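Local coordinates for protein paenibacillus xanthan lyase (Paenibacillus, PDB 6F2P) that cleaves xanthan as a lyase, probably splitting terminal mannosyl units from its side chains by elimination, with a broad tolerance for substrates, at residues Ile938-Thr943 / Gly1027-Asp1032; Arg974-Pro979 / Asn992-Gly997; Asn423-Ala428 / His595-Met600; Leu414-Leu419 / Glu513-Asn518. All blocks are in the same frame, centred on the assembly; numbering follows the deposited sequence.

Contact 1: residues Ile938-Thr943 / Gly1027-Asp1032; sequences IHDGNT and GYVVAD. With CA (calcium ion), chain G.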
# COMPACT_ATOMS: atom_id res chain seq x y z
N ILE A 938 -41.80 -50.31 5.17
CA ILE A 938 -42.02 -51.24 6.27
C ILE A 938 -43.50 -51.39 6.62
O ILE A 938 -44.32 -50.55 6.26
CB ILE A 938 -41.19 -50.86 7.51
CG1 ILE A 938 -41.46 -49.42 7.94
CG2 ILE A 938 -39.71 -51.03 7.23
CD1 ILE A 938 -40.74 -49.02 9.21
N HIS A 939 -43.85 -52.48 7.31
CA HIS A 939 -45.23 -52.71 7.73
C HIS A 939 -45.34 -53.45 9.07
O HIS A 939 -44.39 -54.12 9.49
CB HIS A 939 -46.05 -53.42 6.63
CG HIS A 939 -45.58 -54.80 6.29
ND1 HIS A 939 -45.65 -55.85 7.18
CD2 HIS A 939 -45.06 -55.31 5.15
CE1 HIS A 939 -45.18 -56.95 6.61
NE2 HIS A 939 -44.81 -56.65 5.38
N ASP A 940 -46.49 -53.31 9.72
CA ASP A 940 -46.68 -53.83 11.08
C ASP A 940 -47.14 -55.30 11.09
O ASP A 940 -47.27 -55.91 12.16
CB ASP A 940 -47.67 -52.96 11.86
CG ASP A 940 -49.10 -53.06 11.34
OD1 ASP A 940 -49.29 -53.22 10.11
OD2 ASP A 940 -50.04 -52.98 12.16
N GLY A 941 -47.39 -55.85 9.90
CA GLY A 941 -47.79 -57.23 9.78
C GLY A 941 -49.19 -57.48 10.28
O GLY A 941 -49.51 -58.58 10.73
N ASN A 942 -50.03 -56.45 10.19
CA ASN A 942 -51.42 -56.49 10.66
C ASN A 942 -51.57 -57.12 12.04
O ASN A 942 -52.53 -57.84 12.29
CB ASN A 942 -52.34 -57.21 9.66
CG ASN A 942 -53.77 -56.67 9.68
OD1 ASN A 942 -54.19 -56.04 10.65
ND2 ASN A 942 -54.52 -56.91 8.61
N THR A 943 -50.63 -56.83 12.93
CA THR A 943 -50.69 -57.39 14.28
C THR A 943 -49.97 -56.50 15.30
O THR A 943 -49.15 -55.66 14.93
CB THR A 943 -50.12 -58.82 14.33
OG1 THR A 943 -50.18 -59.32 15.67
CG2 THR A 943 -48.67 -58.83 13.84
N GLY A 1027 -56.41 -53.06 8.96
CA GLY A 1027 -55.57 -53.75 8.00
C GLY A 1027 -54.10 -53.48 8.22
O GLY A 1027 -53.68 -53.05 9.31
N TYR A 1028 -53.30 -53.71 7.19
CA TYR A 1028 -51.85 -53.51 7.27
C TYR A 1028 -51.48 -52.03 7.35
O TYR A 1028 -52.03 -51.21 6.61
CB TYR A 1028 -51.16 -54.16 6.07
CG TYR A 1028 -50.95 -55.65 6.20
CD1 TYR A 1028 -49.89 -56.17 6.92
CD2 TYR A 1028 -51.83 -56.55 5.59
CE1 TYR A 1028 -49.70 -57.53 7.04
CE2 TYR A 1028 -51.64 -57.92 5.71
CZ TYR A 1028 -50.58 -58.40 6.44
OH TYR A 1028 -50.38 -59.75 6.56
N VAL A 1029 -50.55 -51.71 8.23
CA VAL A 1029 -50.07 -50.33 8.36
C VAL A 1029 -48.68 -50.17 7.74
O VAL A 1029 -47.70 -50.73 8.22
CB VAL A 1029 -50.04 -49.89 9.84
CG1 VAL A 1029 -49.49 -48.46 9.96
CG2 VAL A 1029 -51.42 -49.98 10.45
N VAL A 1030 -48.59 -49.38 6.67
CA VAL A 1030 -47.32 -49.14 5.98
C VAL A 1030 -46.67 -47.82 6.40
O VAL A 1030 -47.35 -46.81 6.56
CB VAL A 1030 -47.52 -49.15 4.43
CG1 VAL A 1030 -46.31 -48.58 3.70
CG2 VAL A 1030 -47.83 -50.56 3.94
N ALA A 1031 -45.36 -47.85 6.61
CA ALA A 1031 -44.57 -46.64 6.86
C ALA A 1031 -43.50 -46.49 5.78
O ALA A 1031 -42.71 -47.41 5.56
CB ALA A 1031 -43.93 -46.69 8.25
N ASP A 1032 -43.47 -45.34 5.11
CA ASP A 1032 -42.55 -45.14 3.99
C ASP A 1032 -41.74 -43.84 4.10
O ASP A 1032 -40.60 -43.85 4.57
CB ASP A 1032 -43.33 -45.18 2.66
CG ASP A 1032 -42.42 -45.21 1.44
OD1 ASP A 1032 -41.25 -45.62 1.57
OD2 ASP A 1032 -42.90 -44.83 0.35
CA CA G . -38.83 -46.19 1.88
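D940 OD1 is held by two backbone N-H groups: a firm bond from V1029 N at 2.7 Å and a weak one from N942 N at 3.3 Å. The site lies in the golvesin-type C-terminal domain, where antiparallel strand 937-939 ends beside the start of strand 1030-1039. D940 carries its CG between backbone N and carbonyl carbon (chi1 69°), which brings the carboxylate back across V1029, so that V1029 N meets OD1 from above the carboxylate plane. OD2 turns to a salt bridge with K945.

Further along, regular pairing takes over. I938 and A1031 form a hydrogen-bonded pair, I938 N giving a nearly straight bond (173°) to A1031 O at 3.1 Å. On that face I938 CG1 packs against A1031 CB, while the non-hydrogen-bonded pair H939 and V1030 faces the other way. Next to this ladder D1032 OD1 binds a calcium ion that D910, N911, Y933 and D936 also bind.

At the turn, the Y1028 ring presents its edge to the face of H939 in a T-shaped pair. Its own face receives a CH-pi contact: N942 CB stands 3.7 Å from the Y1028 ring centroid, almost on the ring normal.

Contact 2: residues Arg974-Pro979 / Asn992-Gly997; sequences RATNVP and NVNQQG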
# COMPACT_ATOMS: atom_id res chain seq x y z
N ARG A 974 -54.47 -53.22 2.96
CA ARG A 974 -54.07 -52.10 3.81
C ARG A 974 -55.19 -51.62 4.72
O ARG A 974 -56.38 -51.73 4.38
CB ARG A 974 -53.57 -50.93 2.95
CG ARG A 974 -52.07 -50.86 2.80
CD ARG A 974 -51.56 -51.98 1.93
NE ARG A 974 -50.14 -51.82 1.62
CZ ARG A 974 -49.39 -52.76 1.07
NH1 ARG A 974 -49.91 -53.95 0.78
NH2 ARG A 974 -48.11 -52.53 0.82
N ALA A 975 -54.81 -51.07 5.87
CA ALA A 975 -55.75 -50.39 6.75
C ALA A 975 -56.30 -49.13 6.07
O ALA A 975 -55.59 -48.47 5.30
CB ALA A 975 -55.09 -50.04 8.07
N THR A 976 -57.55 -48.80 6.35
CA THR A 976 -58.21 -47.64 5.76
C THR A 976 -58.22 -46.46 6.72
O THR A 976 -58.59 -45.35 6.36
CB THR A 976 -59.67 -47.97 5.35
OG1 THR A 976 -60.41 -48.38 6.50
CG2 THR A 976 -59.70 -49.08 4.33
N ASN A 977 -57.80 -46.73 7.96
CA ASN A 977 -57.90 -45.75 9.03
C ASN A 977 -56.60 -45.60 9.80
O ASN A 977 -56.59 -45.64 11.03
CB ASN A 977 -59.05 -46.12 9.98
CG ASN A 977 -58.89 -47.51 10.58
OD1 ASN A 977 -58.24 -48.38 10.00
ND2 ASN A 977 -59.48 -47.72 11.75
N VAL A 978 -55.50 -45.42 9.08
CA VAL A 978 -54.20 -45.27 9.72
C VAL A 978 -54.09 -43.91 10.38
O VAL A 978 -54.14 -42.88 9.70
CB VAL A 978 -53.06 -45.45 8.71
CG1 VAL A 978 -51.71 -45.39 9.42
CG2 VAL A 978 -53.22 -46.76 7.95
N PRO A 979 -53.95 -43.88 11.72
CA PRO A 979 -53.81 -42.62 12.44
C PRO A 979 -52.40 -42.04 12.31
O PRO A 979 -51.41 -42.74 12.55
CB PRO A 979 -54.08 -43.02 13.90
CG PRO A 979 -53.69 -44.44 13.98
CD PRO A 979 -53.99 -45.04 12.63
N ASN A 992 -56.60 -39.44 9.98
CA ASN A 992 -56.49 -40.82 9.50
C ASN A 992 -56.22 -40.82 8.00
O ASN A 992 -56.77 -40.01 7.27
CB ASN A 992 -57.76 -41.63 9.80
CG ASN A 992 -57.91 -41.96 11.27
OD1 ASN A 992 -56.98 -41.78 12.06
ND2 ASN A 992 -59.08 -42.47 11.65
N VAL A 993 -55.36 -41.73 7.56
CA VAL A 993 -55.11 -41.90 6.12
C VAL A 993 -55.55 -43.29 5.63
O VAL A 993 -55.40 -44.29 6.33
CB VAL A 993 -53.63 -41.62 5.74
CG1 VAL A 993 -53.31 -40.15 5.94
CG2 VAL A 993 -52.68 -42.48 6.56
N ASN A 994 -56.10 -43.33 4.42
CA ASN A 994 -56.56 -44.57 3.81
C ASN A 994 -55.49 -45.17 2.89
O ASN A 994 -55.38 -44.79 1.72
CB ASN A 994 -57.86 -44.34 3.04
CG ASN A 994 -58.41 -45.61 2.44
OD1 ASN A 994 -57.94 -46.70 2.73
ND2 ASN A 994 -59.43 -45.47 1.59
N GLN A 995 -54.72 -46.11 3.43
CA GLN A 995 -53.54 -46.64 2.75
C GLN A 995 -53.80 -47.73 1.71
O GLN A 995 -52.87 -48.28 1.13
CB GLN A 995 -52.51 -47.15 3.77
CG GLN A 995 -51.69 -46.04 4.39
CD GLN A 995 -50.65 -46.57 5.34
OE1 GLN A 995 -50.63 -47.75 5.67
NE2 GLN A 995 -49.76 -45.69 5.80
N GLN A 996 -55.07 -48.05 1.46
CA GLN A 996 -55.37 -48.94 0.34
C GLN A 996 -55.72 -48.10 -0.89
O GLN A 996 -56.64 -48.41 -1.64
CB GLN A 996 -56.46 -49.96 0.69
CG GLN A 996 -57.78 -49.37 1.14
CD GLN A 996 -58.84 -50.43 1.34
OE1 GLN A 996 -58.63 -51.41 2.06
NE2 GLN A 996 -59.99 -50.23 0.70
N GLY A 997 -54.95 -47.03 -1.08
CA GLY A 997 -55.17 -46.09 -2.17
C GLY A 997 -54.15 -44.96 -2.11
O GLY A 997 -53.52 -44.74 -1.08
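The open end of a beta hairpin, strands 978-984 and 987-993 of the golvesin-type C-terminal domain, illustrates how an antiparallel ladder gives way to loops. V978 and V993 form the hydrogen-bonded pair nearest that end. V993 N donates to V978 O at 2.7 Å, along a carbonyl lone pair, and V978 N returns a bond to V993 O at 3.0 Å. P979, which has no N-H to offer, occupies the adjoining non-hydrogen-bonded position opposite N992, where N992 OD1 lies against its CA.

Beyond V978 the register slips: T976 and N977 on one side face N994 alone on the other. T976 O and V993 O, both acceptors, therefore sit near each other without a bond, and pairing resumes only where Q995 N reaches A975 O at 3.1 Å.

Side chains fill in around this irregularity. V978 CB meets V993 CG2 at 3.7 Å, the two residues crossing obliquely. The extended Q995 runs at about a right angle to V978, passing V978 CG2, and its amide NE2 continues to V1030 O. On the other side T976 lies alongside N994 and Q996; T976 CG2 is 3.4 Å from N994 OD1, and T976 OG1 bonds to N1026. R974 CB and CG rest on Q995 O before the chain bends away at chi2 (70°). The extra residue opposite N994 is a bulge-like irregularity at the open end of an antiparallel beta hairpin.

Contact 3: residues Asn423-Ala428 / His595-Met600; sequences NDHFWA and HTRNFM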
# COMPACT_ATOMS: atom_id res chain seq x y z
N ASN A 423 26.60 4.85 -0.26
CA ASN A 423 27.32 5.99 -0.82
C ASN A 423 28.76 5.57 -1.12
O ASN A 423 29.02 4.38 -1.31
CB ASN A 423 27.23 7.24 0.07
CG ASN A 423 27.48 6.94 1.54
OD1 ASN A 423 28.62 6.96 1.99
ND2 ASN A 423 26.40 6.68 2.29
N ASP A 424 29.70 6.51 -1.18
CA ASP A 424 31.09 6.16 -1.47
C ASP A 424 31.16 5.42 -2.82
O ASP A 424 31.95 4.50 -3.00
CB ASP A 424 31.65 5.34 -0.30
CG ASP A 424 33.09 4.92 -0.51
OD1 ASP A 424 33.91 5.72 -1.03
OD2 ASP A 424 33.40 3.76 -0.13
N HIS A 425 30.30 5.85 -3.74
CA HIS A 425 30.25 5.32 -5.11
C HIS A 425 29.71 3.91 -5.25
O HIS A 425 30.01 3.23 -6.23
CB HIS A 425 31.61 5.42 -5.80
CG HIS A 425 32.21 6.79 -5.72
ND1 HIS A 425 31.60 7.90 -6.26
CD2 HIS A 425 33.35 7.23 -5.13
CE1 HIS A 425 32.34 8.97 -6.02
NE2 HIS A 425 33.41 8.59 -5.33
N PHE A 426 28.89 3.48 -4.29
CA PHE A 426 28.15 2.23 -4.43
C PHE A 426 27.48 2.09 -5.81
O PHE A 426 27.71 1.11 -6.53
CB PHE A 426 27.09 2.09 -3.32
CG PHE A 426 26.08 1.00 -3.58
CD1 PHE A 426 26.34 -0.30 -3.18
CD2 PHE A 426 24.89 1.27 -4.25
CE1 PHE A 426 25.44 -1.31 -3.44
CE2 PHE A 426 23.99 0.27 -4.51
CZ PHE A 426 24.26 -1.02 -4.10
N TRP A 427 26.69 3.09 -6.19
CA TRP A 427 25.87 3.01 -7.40
C TRP A 427 26.63 3.02 -8.73
O TRP A 427 26.11 2.55 -9.74
CB TRP A 427 24.81 4.12 -7.42
CG TRP A 427 23.67 3.86 -6.49
CD1 TRP A 427 23.39 4.53 -5.34
CD2 TRP A 427 22.66 2.85 -6.63
NE1 TRP A 427 22.26 4.01 -4.75
CE2 TRP A 427 21.79 2.98 -5.52
CE3 TRP A 427 22.40 1.86 -7.58
CZ2 TRP A 427 20.69 2.15 -5.34
CZ3 TRP A 427 21.31 1.04 -7.40
CH2 TRP A 427 20.46 1.19 -6.29
N ALA A 428 27.85 3.55 -8.73
CA ALA A 428 28.61 3.65 -9.97
C ALA A 428 29.50 2.44 -10.20
O ALA A 428 30.15 2.34 -11.25
CB ALA A 428 29.43 4.94 -9.99
N HIS A 595 35.88 4.86 -10.89
CA HIS A 595 35.96 4.47 -9.49
C HIS A 595 36.00 2.96 -9.40
O HIS A 595 35.38 2.27 -10.21
CB HIS A 595 34.73 4.96 -8.72
CG HIS A 595 34.55 6.44 -8.77
ND1 HIS A 595 35.34 7.31 -8.05
CD2 HIS A 595 33.66 7.20 -9.46
CE1 HIS A 595 34.95 8.55 -8.29
NE2 HIS A 595 33.93 8.51 -9.14
N THR A 596 36.71 2.45 -8.40
CA THR A 596 36.80 1.01 -8.23
C THR A 596 36.41 0.61 -6.82
O THR A 596 37.01 1.07 -5.84
CB THR A 596 38.19 0.46 -8.56
OG1 THR A 596 38.54 0.80 -9.91
CG2 THR A 596 38.19 -1.05 -8.42
N ARG A 597 35.40 -0.24 -6.72
CA ARG A 597 34.92 -0.72 -5.42
C ARG A 597 34.79 -2.24 -5.40
O ARG A 597 34.63 -2.87 -6.45
CB ARG A 597 33.58 -0.06 -5.10
CG ARG A 597 33.70 1.43 -4.86
CD ARG A 597 34.63 1.68 -3.70
NE ARG A 597 34.67 3.08 -3.30
CZ ARG A 597 35.63 3.93 -3.65
NH1 ARG A 597 36.64 3.52 -4.42
NH2 ARG A 597 35.57 5.19 -3.24
N ASN A 598 34.87 -2.81 -4.20
CA ASN A 598 34.82 -4.27 -4.03
C ASN A 598 33.47 -4.78 -3.55
O ASN A 598 32.84 -4.15 -2.70
CB ASN A 598 35.91 -4.72 -3.06
CG ASN A 598 37.29 -4.25 -3.48
OD1 ASN A 598 37.68 -4.39 -4.64
ND2 ASN A 598 38.02 -3.65 -2.53
N PHE A 599 33.04 -5.91 -4.10
CA PHE A 599 31.71 -6.43 -3.80
C PHE A 599 31.69 -7.94 -3.52
O PHE A 599 32.43 -8.71 -4.14
CB PHE A 599 30.74 -6.14 -4.95
CG PHE A 599 30.38 -4.69 -5.09
CD1 PHE A 599 31.19 -3.83 -5.82
CD2 PHE A 599 29.22 -4.19 -4.52
CE1 PHE A 599 30.85 -2.48 -5.97
CE2 PHE A 599 28.87 -2.85 -4.66
CZ PHE A 599 29.69 -2.00 -5.38
N MET A 600 30.83 -8.33 -2.58
CA MET A 600 30.50 -9.74 -2.35
C MET A 600 29.09 -10.00 -2.83
O MET A 600 28.13 -9.47 -2.27
CB MET A 600 30.60 -10.09 -0.87
CG MET A 600 30.06 -11.48 -0.55
SD MET A 600 30.95 -12.78 -1.44
CE MET A 600 32.56 -12.64 -0.65
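A type I' beta turn, N423 to F426, meets the beginning of strand 595-607 in the super-sandwich domain of this family 8 polysaccharide lyase. F426 N closes the turn on N423 O, and its two central residues, D424 and H425, have the positive phi values of this turn type and carry most of the turn's share of the contact.

The closest packing lies at the partly exposed end. H425 and H595 stack face to face, their ring centroids 3.6 Å apart and planes only 15° from parallel, with H425 NE2 and H595 CE1 each over the rim of the other ring. H425 ND1 bonds to W580 NE1, a donor, so a neutral H425 would probably keep its proton on NE2. The W580 N-H on ND1 and the positive charge of R597 nearby may disfavour protonation of H425.

Alongside the stack, R597 grips D424 side-on with two nitrogens. NH2 makes a salt bridge to D424 OD1 at 2.8 Å, approaching from above the carboxylate plane; NE takes the backbone D424 O at 3.1 Å.

The buried end is looser between the two segments. F426 turns its ring back toward the strand (chi1 166°) and touches F599 at a rim, F426 CD1 to F599 CE2 being 3.9 Å; K516 of strand 508-516 touches both rings. T596, by contrast, points away from the turn, to the solvent side. Its carbonyl still serves the contact, for R597 NH1 donates to T596 O at 2.9 Å and so fixes the rotation of the guanidinium.

Contact 4: residues Leu414-Leu419 / Glu513-Asn518; sequences LYNTDL and ENRKLN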
# COMPACT_ATOMS: atom_id res chain seq x y z
N LEU A 414 19.61 -3.32 3.14
CA LEU A 414 19.92 -3.60 4.54
C LEU A 414 20.85 -2.54 5.11
O LEU A 414 21.97 -2.36 4.63
CB LEU A 414 20.53 -4.98 4.71
CG LEU A 414 20.87 -5.37 6.14
CD1 LEU A 414 19.61 -5.55 7.00
CD2 LEU A 414 21.68 -6.65 6.13
N TYR A 415 20.38 -1.83 6.14
CA TYR A 415 21.11 -0.72 6.72
C TYR A 415 21.69 -1.12 8.06
O TYR A 415 20.99 -1.68 8.90
CB TYR A 415 20.20 0.49 6.87
CG TYR A 415 19.78 1.10 5.55
CD1 TYR A 415 20.58 2.04 4.92
CD2 TYR A 415 18.60 0.72 4.93
CE1 TYR A 415 20.21 2.59 3.70
CE2 TYR A 415 18.22 1.26 3.72
CZ TYR A 415 19.04 2.20 3.11
OH TYR A 415 18.68 2.75 1.90
N ASN A 416 22.97 -0.83 8.27
CA ASN A 416 23.60 -1.07 9.56
C ASN A 416 24.67 -0.04 9.88
O ASN A 416 24.56 1.10 9.45
CB ASN A 416 24.14 -2.50 9.66
CG ASN A 416 25.04 -2.88 8.52
OD1 ASN A 416 25.74 -2.04 7.96
ND2 ASN A 416 25.04 -4.16 8.16
N THR A 417 25.70 -0.42 10.63
CA THR A 417 26.70 0.56 11.05
C THR A 417 27.66 0.95 9.92
O THR A 417 28.38 1.95 10.01
CB THR A 417 27.49 0.08 12.30
OG1 THR A 417 27.99 -1.24 12.08
CG2 THR A 417 26.58 0.07 13.51
N ASP A 418 27.65 0.17 8.85
CA ASP A 418 28.42 0.51 7.66
C ASP A 418 27.73 1.67 6.96
O ASP A 418 27.07 1.47 5.93
CB ASP A 418 28.53 -0.70 6.74
CG ASP A 418 29.43 -0.44 5.55
OD1 ASP A 418 30.11 0.60 5.53
OD2 ASP A 418 29.45 -1.28 4.63
N LEU A 419 27.88 2.87 7.51
CA LEU A 419 27.14 4.05 7.07
C LEU A 419 27.35 4.39 5.60
O LEU A 419 26.51 5.05 4.99
CB LEU A 419 27.48 5.27 7.93
CG LEU A 419 27.26 5.12 9.44
CD1 LEU A 419 27.43 6.45 10.13
CD2 LEU A 419 25.90 4.52 9.74
N GLU A 513 22.49 -11.28 -1.99
CA GLU A 513 23.37 -10.25 -1.49
C GLU A 513 24.18 -9.64 -2.62
O GLU A 513 24.44 -10.29 -3.64
CB GLU A 513 24.29 -10.84 -0.42
CG GLU A 513 25.18 -9.85 0.30
CD GLU A 513 24.43 -8.63 0.80
OE1 GLU A 513 24.02 -8.62 1.98
OE2 GLU A 513 24.26 -7.66 0.02
N ASN A 514 24.55 -8.37 -2.47
CA ASN A 514 25.55 -7.75 -3.32
C ASN A 514 26.17 -6.62 -2.52
O ASN A 514 25.85 -5.46 -2.73
CB ASN A 514 24.94 -7.23 -4.63
CG ASN A 514 25.99 -7.01 -5.70
OD1 ASN A 514 27.18 -6.92 -5.40
ND2 ASN A 514 25.56 -6.92 -6.96
N ARG A 515 27.04 -6.97 -1.58
CA ARG A 515 27.49 -6.03 -0.57
C ARG A 515 28.81 -5.39 -0.94
O ARG A 515 29.72 -6.07 -1.40
CB ARG A 515 27.68 -6.75 0.77
CG ARG A 515 27.79 -5.83 1.98
CD ARG A 515 26.42 -5.34 2.40
NE ARG A 515 26.46 -4.48 3.57
CZ ARG A 515 25.42 -3.78 4.01
NH1 ARG A 515 24.27 -3.85 3.36
NH2 ARG A 515 25.53 -3.01 5.08
N LYS A 516 28.93 -4.08 -0.72
CA LYS A 516 30.21 -3.41 -0.92
C LYS A 516 31.12 -3.69 0.26
O LYS A 516 30.69 -3.64 1.41
CB LYS A 516 30.03 -1.90 -1.09
CG LYS A 516 31.21 -1.25 -1.76
CD LYS A 516 31.42 0.15 -1.27
CE LYS A 516 30.20 1.00 -1.51
NZ LYS A 516 30.29 2.24 -0.71
N LEU A 517 32.38 -3.98 -0.03
CA LEU A 517 33.33 -4.42 0.98
C LEU A 517 34.30 -3.31 1.38
O LEU A 517 34.21 -2.19 0.87
CB LEU A 517 34.09 -5.65 0.49
CG LEU A 517 33.15 -6.76 -0.01
CD1 LEU A 517 33.92 -7.99 -0.46
CD2 LEU A 517 32.15 -7.12 1.08
N ASN A 518 35.23 -3.62 2.28
CA ASN A 518 36.28 -2.67 2.62
C ASN A 518 37.22 -2.46 1.44
O ASN A 518 37.05 -3.08 0.39
CB ASN A 518 37.03 -3.09 3.89
CG ASN A 518 37.70 -4.45 3.76
OD1 ASN A 518 38.12 -4.86 2.67
ND2 ASN A 518 37.82 -5.14 4.88
O HOH W 1 24.57 -0.63 5.77
O HOH W 2 28.01 -4.24 5.62
O HOH W 3 31.74 -2.47 3.53
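Direct bonding between these segments comes down to a single hydrogen bond, formed where two sheets of the super-sandwich domain approach each other: edge strand 411-415 belongs to a four-stranded antiparallel sheet, strand 508-516 to a five-stranded one. R515 sends its side chain across, CG anti to the backbone N (chi1 -165°) and the chain bent at chi2. R515 NH1 donates to L414 O at 3.0 Å, nearly straight (171°), in the guanidinium plane and along a carbonyl lone pair.

Close approach without bonding is the second kind. N416 and R515 meet tip to tip, with amide and guanidinium planes 72° apart. Although N416 OD1 is 3.0 Å from R515 NH2, the angle is too poor for a bond. N416 OD1 instead accepts from D418 N at 3.1 Å, an Asx turn that shapes the loop.

Water makes the third kind of link. Water 1 accepts from R515 NH2 at 2.7 Å and from N416 N at 3.0 Å, linking the guanidinium to the loop backbone. Water 2 takes R515 NE at 2.6 Å, while water 3 lies between D418 OD2 and K516 O, 2.6 Å from K516 O.

Charge acts at longer range. D418 OD2 stands 4.3 Å from R515 NH2, well outside the guanidinium plane, and is itself bonded to Q421; K516 NZ goes to N423 O and S420 O. The chemistry implies a buried arginine that probably stays charged, each nitrogen having at least one acceptor, carbonyl or water, and the carboxylate acting through charge and, weakly, through water 2 instead of directly.

How the contacts relate
Read from the N terminus, 414-419 opens contact 4 and 423-428 opens contact 3; 513-518 then closes contact 4 before 595-600 closes contact 3, so the two loops cross. Their later segments lie on neighbouring strands of one sheet, L517 N reaching N598 O at 2.7 Å, and together they tie the end of strand 411-415 and the loop and short helix after it to the five-stranded sheet. Far along the chain, 938-943 and 1027-1032 close contact 1 around contact 2, which is nested within it as a hairpin. These two touch as well, and join the two sheets of the golvesin-type domain. About 96 Å separates the centres of contacts 1 and 3.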